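Local coordinates for protein phosphoserine aminotransferase (PDB 1W23) that catalyses the reversible, pyridoxal-phosphate-dependent transamination that makes phosphoserine from 3-phosphohydroxypyruvate on the pathway to L-serine, at residues Q52-L57 against Y67-L72. Sequence-based numbering, arbitrary orientation.
Sequences QAQNLL and YQILFL
F71 points from strand 67-72 toward helix 44-61, where its ring lies against A53, Q54 and L57. Its CG lies anti to the carbonyl carbon (chi1 -61°), which directs the ring's far end at the helix. CB, CG and the two CD atoms form the stem; contact begins at the outer half of the ring. CE1 is 3.6 Å from CG of Q54 in the conformer modelled here. CZ is 3.6 Å from CB of A53. CE2 is 3.9 Å from CD1 of L57, again in the modelled conformer. The L57 methyl sits at the ring edge, tip to tip with it, while the A53 and Q54 carbons approach obliquely. H50, about one turn before A53 and Q54, adds an edge-to-face ring contact, and I244 and L247 of helix 241-256 also touch F71. Two residues back, I69 faces the helix too. Its CG2 is 4.0 Å from that L57 CD1. Its CD1 presses against the backbone, 3.2 Å from O of Q54. Helix and strand run at 131° with axes 9.2 Å apart; the helix packs against 67-72, one of the two edge strands of this chain's mixed sheet in the large domain of a class-V aminotransferase. An alanine in place of F71 would probably open a gap between A53, Q54 and L57 and leave H50 without its aromatic mate. No hydrogen bond joins the segments; the contact is almost wholly apolar, apart from I69 CD1 against the Q54 carbonyl, and mostly buried, implying cohesion through close fit and exclusion of water.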
loop_
_atom_site.group_PDB
_atom_site.type_symbol
_atom_site.label_atom_id
_atom_site.label_comp_id
_atom_site.label_asym_id
_atom_site.label_seq_id
_atom_site.Cartn_x
_atom_site.Cartn_y
_atom_site.Cartn_z
ATOM N N GLN A 52 11.104 0.964 15.260
ATOM C CA GLN A 52 10.601 1.998 16.141
ATOM C C GLN A 52 9.086 2.141 16.061
ATOM O O GLN A 52 8.418 2.357 17.071
ATOM C CB GLN A 52 11.190 3.365 15.801
ATOM C CG GLN A 52 12.561 3.668 16.349
ATOM C CD GLN A 52 13.084 5.051 15.968
ATOM O OE1 GLN A 52 12.315 5.898 15.522
ATOM N NE2 GLN A 52 14.390 5.249 16.161
ATOM N N ALA A 53 8.551 2.015 14.834
ATOM C CA ALA A 53 7.068 2.098 14.707
ATOM C C ALA A 53 6.413 1.015 15.531
ATOM O O ALA A 53 5.409 1.245 16.244
ATOM C CB ALA A 53 6.651 1.959 13.232
ATOM N N GLN A 54 6.927 -0.216 15.463
ATOM C CA GLN A 54 6.411 -1.297 16.314
ATOM C C GLN A 54 6.575 -0.979 17.785
ATOM O O GLN A 54 5.626 -1.170 18.574
ATOM C CB GLN A 54 7.088 -2.623 15.936
ATOM C CG GLN A 54 6.801 -3.079 14.524
ATOM C CD GLN A 54 7.352 -4.432 14.149
ATOM O OE1 GLN A 54 8.002 -4.669 13.119
ATOM N NE2 GLN A 54 7.149 -5.464 14.965
ATOM N N ASN A 55 7.777 -0.556 18.185
ATOM C CA ASN A 55 8.034 -0.329 19.617
ATOM C C ASN A 55 7.166 0.801 20.172
ATOM O O ASN A 55 6.719 0.712 21.323
ATOM C CB ASN A 55 9.527 -0.059 19.812
ATOM C CG ASN A 55 10.325 -1.357 19.611
ATOM O OD1 ASN A 55 9.821 -2.470 19.585
ATOM N ND2 ASN A 55 11.633 -1.178 19.461
ATOM N N LEU A 56 6.916 1.833 19.384
ATOM C CA LEU A 56 6.056 2.929 19.820
ATOM C C LEU A 56 4.639 2.421 19.981
ATOM O O LEU A 56 3.961 2.738 20.967
ATOM C CB LEU A 56 6.122 4.080 18.824
ATOM C CG LEU A 56 7.379 4.926 18.867
ATOM C CD1 LEU A 56 7.544 5.818 17.642
ATOM C CD2 LEU A 56 7.345 5.785 20.129
ATOM N N LEU A 57 4.119 1.635 19.015
ATOM C CA LEU A 57 2.778 1.099 19.193
ATOM C C LEU A 57 2.644 0.224 20.448
ATOM O O LEU A 57 1.684 0.298 21.201
ATOM C CB LEU A 57 2.387 0.240 17.964
ATOM C CG LEU A 57 1.769 0.999 16.816
ATOM C CD1 LEU A 57 1.859 0.274 15.476
ATOM C CD2 LEU A 57 0.301 1.292 17.128
ATOM N N TYR A 67 1.962 -10.871 21.667
ATOM C CA TYR A 67 1.344 -10.322 20.436
ATOM C C TYR A 67 2.437 -9.763 19.548
ATOM O O TYR A 67 3.464 -9.269 20.054
ATOM C CB TYR A 67 0.355 -9.185 20.747
ATOM C CG TYR A 67 -0.894 -9.605 21.443
ATOM C CD1 TYR A 67 -0.906 -10.044 22.767
ATOM C CD2 TYR A 67 -2.120 -9.559 20.796
ATOM C CE1 TYR A 67 -2.085 -10.418 23.391
ATOM C CE2 TYR A 67 -3.287 -9.925 21.414
ATOM C CZ TYR A 67 -3.268 -10.356 22.718
ATOM O OH TYR A 67 -4.410 -10.757 23.376
ATOM N N GLN A 68 2.197 -9.856 18.232
ATOM C CA GLN A 68 3.104 -9.262 17.220
ATOM C C GLN A 68 2.318 -8.189 16.466
ATOM O O GLN A 68 1.096 -8.271 16.290
ATOM C CB GLN A 68 3.673 -10.280 16.291
ATOM C CG GLN A 68 4.806 -9.691 15.376
ATOM C CD GLN A 68 5.576 -10.733 14.649
ATOM O OE1 GLN A 68 5.935 -10.576 13.437
ATOM N NE2 GLN A 68 5.833 -11.812 15.358
ATOM N N ILE A 69 3.039 -7.184 16.007
ATOM C CA ILE A 69 2.517 -6.073 15.237
ATOM C C ILE A 69 2.892 -6.285 13.775
ATOM O O ILE A 69 4.096 -6.358 13.496
ATOM C CB ILE A 69 3.080 -4.758 15.783
ATOM C CG1 ILE A 69 2.683 -4.559 17.260
ATOM C CG2 ILE A 69 2.637 -3.566 14.939
ATOM C CD1 ILE A 69 3.597 -3.573 17.970
ATOM N N LEU A 70 1.925 -6.379 12.907
ATOM C CA LEU A 70 2.122 -6.512 11.469
ATOM C C LEU A 70 1.789 -5.200 10.785
ATOM O O LEU A 70 0.843 -4.503 11.182
ATOM C CB LEU A 70 1.260 -7.613 10.880
ATOM C CG LEU A 70 1.331 -8.966 11.559
ATOM C CD1 LEU A 70 0.374 -9.943 10.864
ATOM C CD2 LEU A 70 2.721 -9.557 11.542
ATOM N N PHE A 71 2.538 -4.902 9.718
ATOM C CA PHE A 71 2.299 -3.772 8.831
ATOM C C PHE A 71 2.031 -4.358 7.444
ATOM O O PHE A 71 2.960 -4.822 6.788
ATOM C CB PHE A 71 3.478 -2.830 8.775
ATOM C CG PHE A 71 3.865 -2.181 10.092
ATOM C CD1 PHE A 71 5.176 -1.982 10.412
ATOM C CD2 PHE A 71 2.895 -1.759 11.014
ATOM C CE1 PHE A 71 5.547 -1.389 11.608
ATOM C CE2 PHE A 71 3.286 -1.182 12.208
ATOM C CZ PHE A 71 4.598 -0.962 12.504
ATOM N N LEU A 72 0.772 -4.333 7.011
ATOM C CA LEU A 72 0.334 -4.978 5.768
ATOM C C LEU A 72 -0.212 -3.951 4.800
ATOM O O LEU A 72 -0.758 -2.908 5.193
ATOM C CB LEU A 72 -0.734 -6.032 6.064
ATOM C CG LEU A 72 -0.293 -7.128 7.036
ATOM C CD1 LEU A 72 -1.414 -8.154 7.158
ATOM C CD2 LEU A 72 0.990 -7.801 6.611
#